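Local structure of flavohemoglobin (Malassezia yamatoensis, 6O0A) at residues Gln29-Leu32 against Pro33-Glu37; Ala36-Ile39 against Pro40-Thr43; Tyr116-Val119 against Tyr120-Phe124; Ala142-Glu145 against Val146-Leu150. The protein binds heme and FAD and is required for nitric oxide resistance, probably by acting as a nitric oxide dioxygenase of the flavohemoglobin family. One frame throughout, in Å; residues are numbered along the deposited sequence. Where two conformers were deposited one is given.

Contact 1 of 4, residues Gln29-Leu32 against Pro33-Glu37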
loop_
_atom_site.group_PDB
_atom_site.type_symbol
_atom_site.label_atom_id
_atom_site.label_comp_id
_atom_site.label_asym_id
_atom_site.label_seq_id
_atom_site.Cartn_x
_atom_site.Cartn_y
_atom_site.Cartn_z
ATOM N N GLN A 29 23.053 1.849 -18.948
ATOM C CA GLN A 29 22.374 1.720 -20.235
ATOM C C GLN A 29 22.640 0.358 -20.869
ATOM O O GLN A 29 21.712 -0.315 -21.335
ATOM C CB GLN A 29 22.825 2.847 -21.172
ATOM C CG GLN A 29 22.250 2.759 -22.570
ATOM C CD GLN A 29 20.776 3.089 -22.600
ATOM O OE1 GLN A 29 20.329 4.035 -21.953
ATOM N NE2 GLN A 29 20.006 2.304 -23.348
ATOM N N ALA A 30 23.905 -0.065 -20.893
ATOM C CA ALA A 30 24.274 -1.295 -21.588
ATOM C C ALA A 30 23.876 -2.553 -20.824
ATOM O O ALA A 30 23.599 -3.581 -21.449
ATOM C CB ALA A 30 25.775 -1.316 -21.863
ATOM N N THR A 31 23.844 -2.508 -19.494
ATOM C CA THR A 31 23.594 -3.699 -18.691
ATOM C C THR A 31 22.174 -3.777 -18.149
ATOM O O THR A 31 21.822 -4.781 -17.522
ATOM C CB THR A 31 24.587 -3.769 -17.522
ATOM O OG1 THR A 31 24.387 -2.631 -16.674
ATOM C CG2 THR A 31 26.018 -3.774 -18.040
ATOM N N LEU A 32 21.351 -2.750 -18.366
ATOM C CA LEU A 32 19.981 -2.790 -17.861
ATOM C C LEU A 32 19.214 -4.024 -18.318
ATOM O O LEU A 32 18.525 -4.631 -17.479
ATOM C CB LEU A 32 19.231 -1.513 -18.268
ATOM C CG LEU A 32 18.637 -0.662 -17.140
ATOM C CD1 LEU A 32 18.042 0.621 -17.705
ATOM C CD2 LEU A 32 17.589 -1.427 -16.335
ATOM N N PRO A 33 19.280 -4.460 -19.587
ATOM C CA PRO A 33 18.533 -5.675 -19.959
ATOM C C PRO A 33 19.002 -6.915 -19.219
ATOM O O PRO A 33 18.172 -7.719 -18.780
ATOM C CB PRO A 33 18.778 -5.788 -21.470
ATOM C CG PRO A 33 19.155 -4.418 -21.905
ATOM C CD PRO A 33 19.928 -3.852 -20.767
ATOM N N VAL A 34 20.319 -7.087 -19.068
ATOM C CA VAL A 34 20.849 -8.256 -18.368
ATOM C C VAL A 34 20.396 -8.258 -16.914
ATOM O O VAL A 34 19.919 -9.274 -16.395
ATOM C CB VAL A 34 22.383 -8.294 -18.483
ATOM C CG1 VAL A 34 22.959 -9.351 -17.553
ATOM C CG2 VAL A 34 22.793 -8.570 -19.914
ATOM N N ILE A 35 20.543 -7.120 -16.232
ATOM C CA ILE A 35 20.160 -7.033 -14.825
ATOM C C ILE A 35 18.670 -7.308 -14.658
ATOM O O ILE A 35 18.257 -8.074 -13.780
ATOM C CB ILE A 35 20.556 -5.663 -14.247
ATOM C CG1 ILE A 35 22.077 -5.526 -14.229
ATOM C CG2 ILE A 35 19.987 -5.486 -12.856
ATOM C CD1 ILE A 35 22.775 -6.555 -13.355
ATOM N N ALA A 36 17.834 -6.691 -15.502
ATOM C CA ALA A 36 16.396 -6.938 -15.419
ATOM C C ALA A 36 16.065 -8.408 -15.649
ATOM O O ALA A 36 15.144 -8.946 -15.020
ATOM C CB ALA A 36 15.655 -6.061 -16.429
ATOM N N GLU A 37 16.823 -9.072 -16.518
ATOM C CA GLU A 37 16.598 -10.487 -16.781
ATOM C C GLU A 37 16.974 -11.342 -15.577
ATOM O O GLU A 37 16.297 -12.331 -15.273
ATOM C CB GLU A 37 17.396 -10.901 -18.016
ATOM C CG GLU A 37 17.269 -12.356 -18.414
ATOM C CD GLU A 37 17.762 -12.594 -19.829
ATOM O OE1 GLU A 37 17.184 -12.000 -20.765
ATOM O OE2 GLU A 37 18.737 -13.352 -20.004
#
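Ile35 sits one helical turn beyond Thr31, across a proline kink in helix 25-53 of the globin fold. Its CB lies 3.6 Å from Thr31 O, the carbonyl that also accepts the Ile35 N-H. A chi1 of -66° puts CG1 beside the backbone N, which brings Ile35 CG1 to 3.4 Å from Thr31 O; CG1 also packs on Trp143 of helix 137-163. At the tip, chi2 of -62° turns CD1 off CG1. That tryptophan also hydrogen-bonds through NE1 to Thr31 OG1, whose other partner is Val27 O in the preceding turn. Leu32, in the conformer given, touches Trp143 as well as Gln85 and Leu88 of helix 75-89.

Two successive nitrogens, Pro33 N and Val34 N, miss the bond to the turn before; Pro33 has no N-H to offer. Its CD stands in front of the carbonyls instead, 3.7 Å from Ala30 O and 4.0 Å from Gln29 O, and Leu32 CB is pressed to 3.5 Å from Pro33 CD. Regular i to i+4 bonding resumes at Ile35. Ile35 N meets Thr31 O at 3.0 Å in a nearly straight bond, with an N-H...O angle of 175°, and Ala36 N reaches Leu32 O at 2.9 Å.

Contact 2 of 4, residues Ala36-Ile39 against Pro40-Thr43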
loop_
_atom_site.group_PDB
_atom_site.type_symbol
_atom_site.label_atom_id
_atom_site.label_comp_id
_atom_site.label_asym_id
_atom_site.label_seq_id
_atom_site.Cartn_x
_atom_site.Cartn_y
_atom_site.Cartn_z
ATOM N N ALA A 36 17.834 -6.691 -15.502
ATOM C CA ALA A 36 16.396 -6.938 -15.419
ATOM C C ALA A 36 16.065 -8.408 -15.649
ATOM O O ALA A 36 15.144 -8.946 -15.020
ATOM C CB ALA A 36 15.655 -6.061 -16.429
ATOM N N GLU A 37 16.823 -9.072 -16.518
ATOM C CA GLU A 37 16.598 -10.487 -16.781
ATOM C C GLU A 37 16.974 -11.342 -15.577
ATOM O O GLU A 37 16.297 -12.331 -15.273
ATOM C CB GLU A 37 17.396 -10.901 -18.016
ATOM C CG GLU A 37 17.269 -12.356 -18.414
ATOM C CD GLU A 37 17.762 -12.594 -19.829
ATOM O OE1 GLU A 37 17.184 -12.000 -20.765
ATOM O OE2 GLU A 37 18.737 -13.352 -20.004
ATOM N N ARG A 38 18.052 -10.980 -14.878
ATOM C CA ARG A 38 18.538 -11.801 -13.781
ATOM C C ARG A 38 17.863 -11.499 -12.444
ATOM O O ARG A 38 18.072 -12.255 -11.494
ATOM C CB ARG A 38 20.063 -11.644 -13.637
ATOM C CG ARG A 38 20.861 -12.055 -14.876
ATOM C CD ARG A 38 20.457 -13.445 -15.362
ATOM N NE ARG A 38 20.671 -14.469 -14.340
ATOM C CZ ARG A 38 20.238 -15.723 -14.432
ATOM N NH1 ARG A 38 19.557 -16.119 -15.504
ATOM N NH2 ARG A 38 20.471 -16.582 -13.445
ATOM N N ILE A 39 17.049 -10.432 -12.352
ATOM C CA ILE A 39 16.392 -10.086 -11.082
ATOM C C ILE A 39 15.609 -11.249 -10.471
ATOM O O ILE A 39 15.788 -11.518 -9.275
ATOM C CB ILE A 39 15.529 -8.828 -11.254
ATOM C CG1 ILE A 39 16.395 -7.561 -11.290
ATOM C CG2 ILE A 39 14.421 -8.770 -10.176
ATOM C CD1 ILE A 39 17.353 -7.430 -10.135
ATOM N N PRO A 40 14.715 -11.938 -11.196
ATOM C CA PRO A 40 13.981 -13.051 -10.567
ATOM C C PRO A 40 14.881 -14.136 -10.023
ATOM O O PRO A 40 14.496 -14.848 -9.085
ATOM C CB PRO A 40 13.103 -13.585 -11.710
ATOM C CG PRO A 40 12.973 -12.451 -12.647
ATOM C CD PRO A 40 14.263 -11.711 -12.583
ATOM N N HIS A 41 16.069 -14.305 -10.600
ATOM C CA HIS A 41 16.985 -15.311 -10.091
ATOM C C HIS A 41 17.803 -14.776 -8.926
ATOM O O HIS A 41 18.119 -15.530 -8.000
ATOM C CB HIS A 41 17.895 -15.797 -11.219
ATOM C CG HIS A 41 17.146 -16.324 -12.404
ATOM N ND1 HIS A 41 16.529 -15.500 -13.322
ATOM C CD2 HIS A 41 16.902 -17.592 -12.814
ATOM C CE1 HIS A 41 15.945 -16.237 -14.250
ATOM N NE2 HIS A 41 16.156 -17.510 -13.965
ATOM N N ILE A 42 18.118 -13.480 -8.933
ATOM C CA ILE A 42 18.965 -12.918 -7.880
ATOM C C ILE A 42 18.184 -12.751 -6.578
ATOM O O ILE A 42 18.714 -12.982 -5.484
ATOM C CB ILE A 42 19.574 -11.590 -8.368
ATOM C CG1 ILE A 42 20.582 -11.850 -9.492
ATOM C CG2 ILE A 42 20.229 -10.818 -7.218
ATOM C CD1 ILE A 42 20.999 -10.613 -10.253
ATOM N N THR A 43 16.908 -12.356 -6.673
ATOM C CA THR A 43 16.041 -12.052 -5.532
ATOM C C THR A 43 16.019 -13.121 -4.444
ATOM O O THR A 43 16.280 -12.805 -3.274
ATOM C CB THR A 43 14.607 -11.797 -6.024
ATOM O OG1 THR A 43 14.555 -10.534 -6.684
ATOM C CG2 THR A 43 13.621 -11.811 -4.862
#
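Arg38 folds back on His41 because its chain bends twice, at chi2 (-51°) and chi3 (-59°), while His41 CG lies beside its own backbone N. The two flat groups meet as a stack: their centres are 4.0 Å apart and their planes only 17° from parallel. NH1 of Arg38 stands 3.7 Å above the plane of the His41 ring, over its centre, and Arg38 NH2 reaches inward to 3.5 Å from His41 CB. His41 ND1 is buried here with no hydrogen-bond partner in the model.

At this point the helix passes a second proline. Pro40 cannot donate to the turn before, and its CD approaches Glu37 O at 3.4 Å, marking a proline kink; His41 N likewise lacks the bond to that turn. Arg38 O accepts a weak bond from His41 N at 3.0 Å and the regular one from Ile42 N at 2.8 Å. The i to i+4 pattern is thus back from Ile42 on, and continues with Thr43 N to Ile39 O at 3.0 Å.

The kinked turn of helix 25-53 touches two other helices. Asp130 of helix 115-131 forms a salt bridge with Arg38 NE, and Ile42 packs on Ala126 and Ile127 of that helix; Ile39 and Thr43 rest on Ala77 of helix 75-89.

Contact 3 of 4, residues Tyr116-Val119 against Tyr120-Phe124. With HEM (protoporphyrin IX containing Fe), chain C.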
loop_
_atom_site.group_PDB
_atom_site.type_symbol
_atom_site.label_atom_id
_atom_site.label_comp_id
_atom_site.label_asym_id
_atom_site.label_seq_id
_atom_site.Cartn_x
_atom_site.Cartn_y
_atom_site.Cartn_z
ATOM N N TYR A 116 19.867 -0.074 5.174
ATOM C CA TYR A 116 20.165 -0.019 3.749
ATOM C C TYR A 116 21.547 -0.585 3.466
ATOM O O TYR A 116 21.787 -1.110 2.376
ATOM C CB TYR A 116 20.037 1.411 3.232
ATOM C CG TYR A 116 18.585 1.846 3.095
ATOM C CD1 TYR A 116 17.902 2.397 4.170
ATOM C CD2 TYR A 116 17.905 1.685 1.896
ATOM C CE1 TYR A 116 16.572 2.799 4.049
ATOM C CE2 TYR A 116 16.589 2.078 1.759
ATOM C CZ TYR A 116 15.929 2.635 2.841
ATOM O OH TYR A 116 14.618 3.023 2.707
ATOM N N ASP A 117 22.459 -0.502 4.442
ATOM C CA ASP A 117 23.762 -1.152 4.306
ATOM C C ASP A 117 23.618 -2.671 4.284
ATOM O O ASP A 117 24.339 -3.364 3.552
ATOM C CB ASP A 117 24.680 -0.746 5.459
ATOM C CG ASP A 117 25.023 0.735 5.451
ATOM O OD1 ASP A 117 25.218 1.310 4.362
ATOM O OD2 ASP A 117 25.120 1.324 6.548
ATOM N N THR A 118 22.701 -3.201 5.097
ATOM C CA THR A 118 22.437 -4.638 5.121
ATOM C C THR A 118 21.938 -5.129 3.772
ATOM O O THR A 118 22.444 -6.117 3.225
ATOM C CB THR A 118 21.408 -4.949 6.206
ATOM O OG1 THR A 118 21.827 -4.354 7.444
ATOM C CG2 THR A 118 21.257 -6.460 6.373
ATOM N N VAL A 119 20.932 -4.452 3.220
ATOM C CA VAL A 119 20.394 -4.858 1.931
ATOM C C VAL A 119 21.449 -4.722 0.845
ATOM O O VAL A 119 21.573 -5.599 -0.018
ATOM C CB VAL A 119 19.110 -4.071 1.619
ATOM C CG1 VAL A 119 18.801 -4.078 0.129
ATOM C CG2 VAL A 119 17.974 -4.717 2.386
ATOM N N TYR A 120 22.259 -3.659 0.893
ATOM C CA TYR A 120 23.322 -3.530 -0.100
ATOM C C TYR A 120 24.240 -4.752 -0.070
ATOM O O TYR A 120 24.547 -5.339 -1.111
ATOM C CB TYR A 120 24.144 -2.257 0.117
ATOM C CG TYR A 120 25.277 -2.216 -0.895
ATOM C CD1 TYR A 120 25.050 -1.796 -2.197
ATOM C CD2 TYR A 120 26.548 -2.682 -0.570
ATOM C CE1 TYR A 120 26.069 -1.794 -3.146
ATOM C CE2 TYR A 120 27.572 -2.694 -1.510
ATOM C CZ TYR A 120 27.326 -2.252 -2.796
ATOM O OH TYR A 120 28.351 -2.265 -3.724
ATOM N N LYS A 121 24.674 -5.143 1.125
ATOM C CA LYS A 121 25.621 -6.245 1.259
ATOM C C LYS A 121 25.074 -7.528 0.645
ATOM O O LYS A 121 25.729 -8.159 -0.193
ATOM C CB LYS A 121 25.945 -6.456 2.737
ATOM C CG LYS A 121 26.821 -7.655 2.966
ATOM C CD LYS A 121 27.151 -7.843 4.425
ATOM C CE LYS A 121 28.104 -9.027 4.581
ATOM N NZ LYS A 121 28.586 -9.171 5.981
ATOM N N TYR A 122 23.871 -7.934 1.048
ATOM C CA TYR A 122 23.356 -9.218 0.580
ATOM C C TYR A 122 22.831 -9.142 -0.842
ATOM O O TYR A 122 22.957 -10.119 -1.588
ATOM C CB TYR A 122 22.295 -9.741 1.555
ATOM C CG TYR A 122 22.979 -10.020 2.869
ATOM C CD1 TYR A 122 23.870 -11.076 2.976
ATOM C CD2 TYR A 122 22.840 -9.160 3.946
ATOM C CE1 TYR A 122 24.557 -11.309 4.147
ATOM C CE2 TYR A 122 23.525 -9.385 5.119
ATOM C CZ TYR A 122 24.378 -10.462 5.209
ATOM O OH TYR A 122 25.083 -10.693 6.368
ATOM N N LEU A 123 22.275 -8.002 -1.253
ATOM C CA LEU A 123 21.831 -7.885 -2.636
ATOM C C LEU A 123 23.016 -7.975 -3.586
ATOM O O LEU A 123 22.986 -8.722 -4.571
ATOM C CB LEU A 123 21.063 -6.576 -2.851
ATOM C CG LEU A 123 20.602 -6.351 -4.285
ATOM C CD1 LEU A 123 19.700 -7.505 -4.717
ATOM C CD2 LEU A 123 19.836 -5.038 -4.374
ATOM N N PHE A 124 24.080 -7.224 -3.307
ATOM C CA PHE A 124 25.191 -7.222 -4.241
ATOM C C PHE A 124 26.027 -8.484 -4.128
ATOM O O PHE A 124 26.641 -8.886 -5.123
ATOM C CB PHE A 124 26.001 -5.936 -4.057
ATOM C CG PHE A 124 25.421 -4.783 -4.841
ATOM C CD1 PHE A 124 24.209 -4.218 -4.463
ATOM C CD2 PHE A 124 26.046 -4.317 -5.992
ATOM C CE1 PHE A 124 23.638 -3.180 -5.203
ATOM C CE2 PHE A 124 25.480 -3.276 -6.738
ATOM C CZ PHE A 124 24.282 -2.709 -6.338
HETATM C CHA HEM C . 8.778 -3.269 0.605
HETATM C CHB HEM C . 12.072 -1.180 -2.325
HETATM C CHC HEM C . 15.313 -1.243 1.286
HETATM C CHD HEM C . 12.256 -3.902 3.955
HETATM C C1A HEM C . 9.379 -2.678 -0.492
HETATM C C2A HEM C . 8.756 -2.424 -1.773
HETATM C C3A HEM C . 9.658 -1.845 -2.574
HETATM C C4A HEM C . 10.902 -1.726 -1.840
HETATM C CMA HEM C . 9.451 -1.395 -4.035
HETATM C CAA HEM C . 7.286 -2.742 -2.121
HETATM C CBA HEM C . 6.504 -1.494 -1.721
HETATM C CGA HEM C . 5.028 -1.720 -1.938
HETATM O O1A HEM C . 4.498 -2.756 -1.463
HETATM O O2A HEM C . 4.376 -0.864 -2.583
HETATM C C1B HEM C . 13.238 -1.003 -1.606
HETATM C C2B HEM C . 14.461 -0.396 -2.096
HETATM C C3B HEM C . 15.368 -0.428 -1.100
HETATM C C4B HEM C . 14.733 -1.036 0.054
HETATM C CMB HEM C . 14.619 0.139 -3.533
HETATM C CAB HEM C . 16.826 0.096 -1.082
HETATM C CBB HEM C . 17.346 0.946 -1.983
HETATM C C1C HEM C . 14.773 -2.004 2.302
HETATM C C2C HEM C . 15.456 -2.375 3.515
HETATM C C3C HEM C . 14.616 -3.111 4.267
HETATM C C4C HEM C . 13.379 -3.236 3.528
HETATM C CMC HEM C . 16.900 -1.927 3.835
HETATM C CAC HEM C . 14.839 -3.794 5.643
HETATM C CBC HEM C . 16.052 -4.206 6.059
HETATM C C1D HEM C . 11.059 -3.946 3.272
HETATM C C2D HEM C . 9.873 -4.639 3.741
HETATM C C3D HEM C . 8.917 -4.483 2.828
HETATM C C4D HEM C . 9.448 -3.674 1.742
HETATM C CMD HEM C . 9.788 -5.427 5.069
HETATM C CAD HEM C . 7.489 -5.063 2.919
HETATM C CBD HEM C . 7.377 -6.195 1.902
HETATM C CGD HEM C . 7.994 -7.474 2.422
HETATM O O1D HEM C . 7.692 -7.879 3.577
HETATM O O2D HEM C . 8.781 -8.109 1.666
HETATM N NA HEM C . 10.692 -2.238 -0.570
HETATM N NB HEM C . 13.442 -1.381 -0.297
HETATM N NC HEM C . 13.499 -2.538 2.337
HETATM N ND HEM C . 10.762 -3.359 2.058
HETATM FE FE HEM C . 12.019 -2.132 0.975
#
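Thr118 and Tyr122, one turn apart on a heme-lining helix of the globin fold, give the main side-chain contact. Thr118 CG2 lies in the plane of the Tyr122 ring, at its edge, 3.9 Å from Tyr122 CE2. The same ring brings Tyr122 CD2 to 3.2 Å from Thr118 O, approached obliquely.

Backbone bonding is that of an unbroken alpha-helix. Four successive i to i+4 bonds join the segments; Leu123 N to Val119 O is the shortest at 2.8 Å, and Tyr122 N to Thr118 O the longest at 3.2 Å.

Within 120-124 two aromatic rings meet: Tyr120 CE1 stands 3.3 Å above the Phe124 ring, over its centre.

Contacts with heme come from Tyr116 and Val119, both members of its pocket. Val119 CG2, beside its backbone N while CG1 is anti to it (chi1 159°), presses to 3.3 Å from the heme methyl CMC. Tyr116 CE2 meets the vinyl carbon CAB of heme at 3.5 Å, and CMC lies over one face of its ring.

Helix 115-131 packs against three others: the Tyr120 ring meets Trp148 of helix 137-163, Tyr122 packs on Phe46 and Met50 of helix 25-53, and Leu123 touches Ile80 of helix 75-89.

Contact 4 of 4, residues Ala142-Glu145 against Val146-Leu150. With HEM (protoporphyrin IX containing Fe), chain C.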
loop_
_atom_site.group_PDB
_atom_site.type_symbol
_atom_site.label_atom_id
_atom_site.label_comp_id
_atom_site.label_asym_id
_atom_site.label_seq_id
_atom_site.Cartn_x
_atom_site.Cartn_y
_atom_site.Cartn_z
ATOM N N ALA A 142 28.789 0.913 -11.165
ATOM C CA ALA A 142 27.667 1.687 -11.686
ATOM C C ALA A 142 26.366 1.341 -10.967
ATOM O O ALA A 142 25.591 2.236 -10.610
ATOM C CB ALA A 142 27.531 1.457 -13.190
ATOM N N TRP A 143 26.110 0.052 -10.731
ATOM C CA TRP A 143 24.872 -0.322 -10.053
ATOM C C TRP A 143 24.904 0.041 -8.571
ATOM O O TRP A 143 23.859 0.351 -7.983
ATOM C CB TRP A 143 24.590 -1.813 -10.279
ATOM C CG TRP A 143 24.025 -2.017 -11.655
ATOM C CD1 TRP A 143 24.708 -2.383 -12.787
ATOM C CD2 TRP A 143 22.672 -1.761 -12.069
ATOM N NE1 TRP A 143 23.846 -2.409 -13.871
ATOM C CE2 TRP A 143 22.595 -2.032 -13.454
ATOM C CE3 TRP A 143 21.518 -1.345 -11.399
ATOM C CZ2 TRP A 143 21.408 -1.898 -14.178
ATOM C CZ3 TRP A 143 20.340 -1.219 -12.115
ATOM C CH2 TRP A 143 20.295 -1.498 -13.491
ATOM N N THR A 144 26.088 0.045 -7.960
ATOM C CA THR A 144 26.209 0.566 -6.603
ATOM C C THR A 144 25.802 2.037 -6.534
ATOM O O THR A 144 25.111 2.454 -5.598
ATOM C CB THR A 144 27.640 0.352 -6.109
ATOM O OG1 THR A 144 27.884 -1.060 -6.028
ATOM C CG2 THR A 144 27.862 0.998 -4.746
ATOM N N GLU A 145 26.220 2.840 -7.522
ATOM C CA GLU A 145 25.806 4.236 -7.549
ATOM C C GLU A 145 24.287 4.351 -7.631
ATOM O O GLU A 145 23.679 5.147 -6.905
ATOM C CB GLU A 145 26.455 4.962 -8.724
ATOM C CG GLU A 145 26.169 6.463 -8.679
ATOM C CD GLU A 145 26.786 7.237 -9.830
ATOM O OE1 GLU A 145 27.701 6.710 -10.500
ATOM O OE2 GLU A 145 26.341 8.382 -10.063
ATOM N N VAL A 146 23.666 3.556 -8.510
ATOM C CA VAL A 146 22.210 3.531 -8.635
ATOM C C VAL A 146 21.572 3.171 -7.300
ATOM O O VAL A 146 20.648 3.847 -6.834
ATOM C CB VAL A 146 21.785 2.547 -9.744
ATOM C CG1 VAL A 146 20.259 2.382 -9.792
ATOM C CG2 VAL A 146 22.308 3.001 -11.092
ATOM N N TYR A 147 22.076 2.116 -6.649
ATOM C CA TYR A 147 21.521 1.713 -5.361
ATOM C C TYR A 147 21.560 2.860 -4.356
ATOM O O TYR A 147 20.573 3.126 -3.665
ATOM C CB TYR A 147 22.269 0.500 -4.794
ATOM C CG TYR A 147 21.720 0.079 -3.434
ATOM C CD1 TYR A 147 22.199 0.641 -2.245
ATOM C CD2 TYR A 147 20.689 -0.849 -3.343
ATOM C CE1 TYR A 147 21.674 0.272 -0.999
ATOM C CE2 TYR A 147 20.161 -1.227 -2.102
ATOM C CZ TYR A 147 20.654 -0.655 -0.941
ATOM O OH TYR A 147 20.119 -1.034 0.282
ATOM N N TRP A 148 22.710 3.522 -4.217
ATOM C CA TRP A 148 22.825 4.506 -3.146
ATOM C C TRP A 148 22.078 5.797 -3.455
ATOM O O TRP A 148 21.621 6.474 -2.527
ATOM C CB TRP A 148 24.302 4.764 -2.821
ATOM C CG TRP A 148 24.829 3.619 -1.997
ATOM C CD1 TRP A 148 25.780 2.709 -2.353
ATOM C CD2 TRP A 148 24.355 3.216 -0.703
ATOM N NE1 TRP A 148 25.953 1.784 -1.347
ATOM C CE2 TRP A 148 25.088 2.075 -0.324
ATOM C CE3 TRP A 148 23.394 3.725 0.180
ATOM C CZ2 TRP A 148 24.887 1.431 0.899
ATOM C CZ3 TRP A 148 23.198 3.086 1.392
ATOM C CH2 TRP A 148 23.937 1.951 1.737
ATOM N N LEU A 149 21.922 6.148 -4.732
ATOM C CA LEU A 149 21.050 7.269 -5.072
ATOM C C LEU A 149 19.638 7.014 -4.576
ATOM O O LEU A 149 18.997 7.903 -3.999
ATOM C CB LEU A 149 21.033 7.487 -6.582
ATOM C CG LEU A 149 22.226 8.193 -7.210
ATOM C CD1 LEU A 149 22.094 8.154 -8.717
ATOM C CD2 LEU A 149 22.278 9.622 -6.708
ATOM N N LEU A 150 19.141 5.802 -4.806
ATOM C CA LEU A 150 17.789 5.440 -4.398
ATOM C C LEU A 150 17.687 5.323 -2.881
ATOM O O LEU A 150 16.750 5.845 -2.269
ATOM C CB LEU A 150 17.407 4.131 -5.085
ATOM C CG LEU A 150 16.060 3.439 -4.897
ATOM C CD1 LEU A 150 14.931 4.398 -5.165
ATOM C CD2 LEU A 150 16.006 2.282 -5.868
HETATM C CHA HEM C . 8.778 -3.269 0.605
HETATM C CHB HEM C . 12.072 -1.180 -2.325
HETATM C CHC HEM C . 15.313 -1.243 1.286
HETATM C CHD HEM C . 12.256 -3.902 3.955
HETATM C C1A HEM C . 9.379 -2.678 -0.492
HETATM C C2A HEM C . 8.756 -2.424 -1.773
HETATM C C3A HEM C . 9.658 -1.845 -2.574
HETATM C C4A HEM C . 10.902 -1.726 -1.840
HETATM C CMA HEM C . 9.451 -1.395 -4.035
HETATM C CAA HEM C . 7.286 -2.742 -2.121
HETATM C CBA HEM C . 6.504 -1.494 -1.721
HETATM C CGA HEM C . 5.028 -1.720 -1.938
HETATM O O1A HEM C . 4.498 -2.756 -1.463
HETATM O O2A HEM C . 4.376 -0.864 -2.583
HETATM C C1B HEM C . 13.238 -1.003 -1.606
HETATM C C2B HEM C . 14.461 -0.396 -2.096
HETATM C C3B HEM C . 15.368 -0.428 -1.100
HETATM C C4B HEM C . 14.733 -1.036 0.054
HETATM C CMB HEM C . 14.619 0.139 -3.533
HETATM C CAB HEM C . 16.826 0.096 -1.082
HETATM C CBB HEM C . 17.346 0.946 -1.983
HETATM C C1C HEM C . 14.773 -2.004 2.302
HETATM C C2C HEM C . 15.456 -2.375 3.515
HETATM C C3C HEM C . 14.616 -3.111 4.267
HETATM C C4C HEM C . 13.379 -3.236 3.528
HETATM C CMC HEM C . 16.900 -1.927 3.835
HETATM C CAC HEM C . 14.839 -3.794 5.643
HETATM C CBC HEM C . 16.052 -4.206 6.059
HETATM C C1D HEM C . 11.059 -3.946 3.272
HETATM C C2D HEM C . 9.873 -4.639 3.741
HETATM C C3D HEM C . 8.917 -4.483 2.828
HETATM C C4D HEM C . 9.448 -3.674 1.742
HETATM C CMD HEM C . 9.788 -5.427 5.069
HETATM C CAD HEM C . 7.489 -5.063 2.919
HETATM C CBD HEM C . 7.377 -6.195 1.902
HETATM C CGD HEM C . 7.994 -7.474 2.422
HETATM O O1D HEM C . 7.692 -7.879 3.577
HETATM O O2D HEM C . 8.781 -8.109 1.666
HETATM N NA HEM C . 10.692 -2.238 -0.570
HETATM N NB HEM C . 13.442 -1.381 -0.297
HETATM N NC HEM C . 13.499 -2.538 2.337
HETATM N ND HEM C . 10.762 -3.359 2.058
HETATM FE FE HEM C . 12.019 -2.132 0.975
#
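Trp148 is packed in two directions by its own helix: Thr144, one turn earlier, meets its edge, and Tyr147, the residue next to it, covers a face. Thr144 CG2 lies in the plane of the indole, 3.6 Å from Trp148 CD1, with the two side chains side by side and pointing the same way. Tyr147 CD1 stands 3.7 Å above the indole plane, over its centre. The differing first torsions of the neighbours are consistent with this: Tyr147 CG is anti to its backbone N (chi1 179°), whereas Trp148 CG lies beside its own (chi1 -77°). Thr144 O accepts the Trp148 N-H and also lies 3.3 Å from Trp148 CD1, oblique to the ring.

Four consecutive i to i+4 bonds show that the helix is regular. The tightest, Tyr147 N to Trp143 O, measures 2.8 Å, and the longest, Val146 N to Ala142 O, 3.1 Å. On another side, Val146 CB comes obliquely within 4.2 Å of Trp143 CE3.

Two residues carry the helix to heme. Tyr147 CE2 lies 3.6 Å from the vinyl carbon CBB of heme, and Leu150 CD2 touches the methyl CMB at 3.5 Å; both contacts are apolar and belong to the heme pocket.

Helix 115-131 is held by hydrogen bonds from Tyr147 OH to Tyr116 O and between Thr144 OG1 and Tyr120 OH. Glu145 reaches back to Ser21 N and Ser24 OG, near the start of the modelled chain. Val146 and Leu150 pack on Phe83 of helix 75-89, and Ala142 on Ile28 of helix 25-53.

How the contacts relate
Contacts 1 and 2 overlap at Ala36 and Glu37 on helix 25-53, with centres 10 Å apart; both are partly exposed and defined by proline interruptions. Contacts 3 and 4 lie on successive helices without such breaks, and both touch heme; contact 4 is the buried one. Their centres are 11 Å apart, and polar as well as apolar groups join them. Contact 1 meets contact 4 through Trp143, whereas contact 2 touches contact 3 only by apolar packing of Ile42 CG2 on Leu123 CD1. Chemistry follows position: an arginine guanidinium stacked on a histidine ring occurs in contact 2, while aromatic rings and aliphatic branches dominate beside the cofactor.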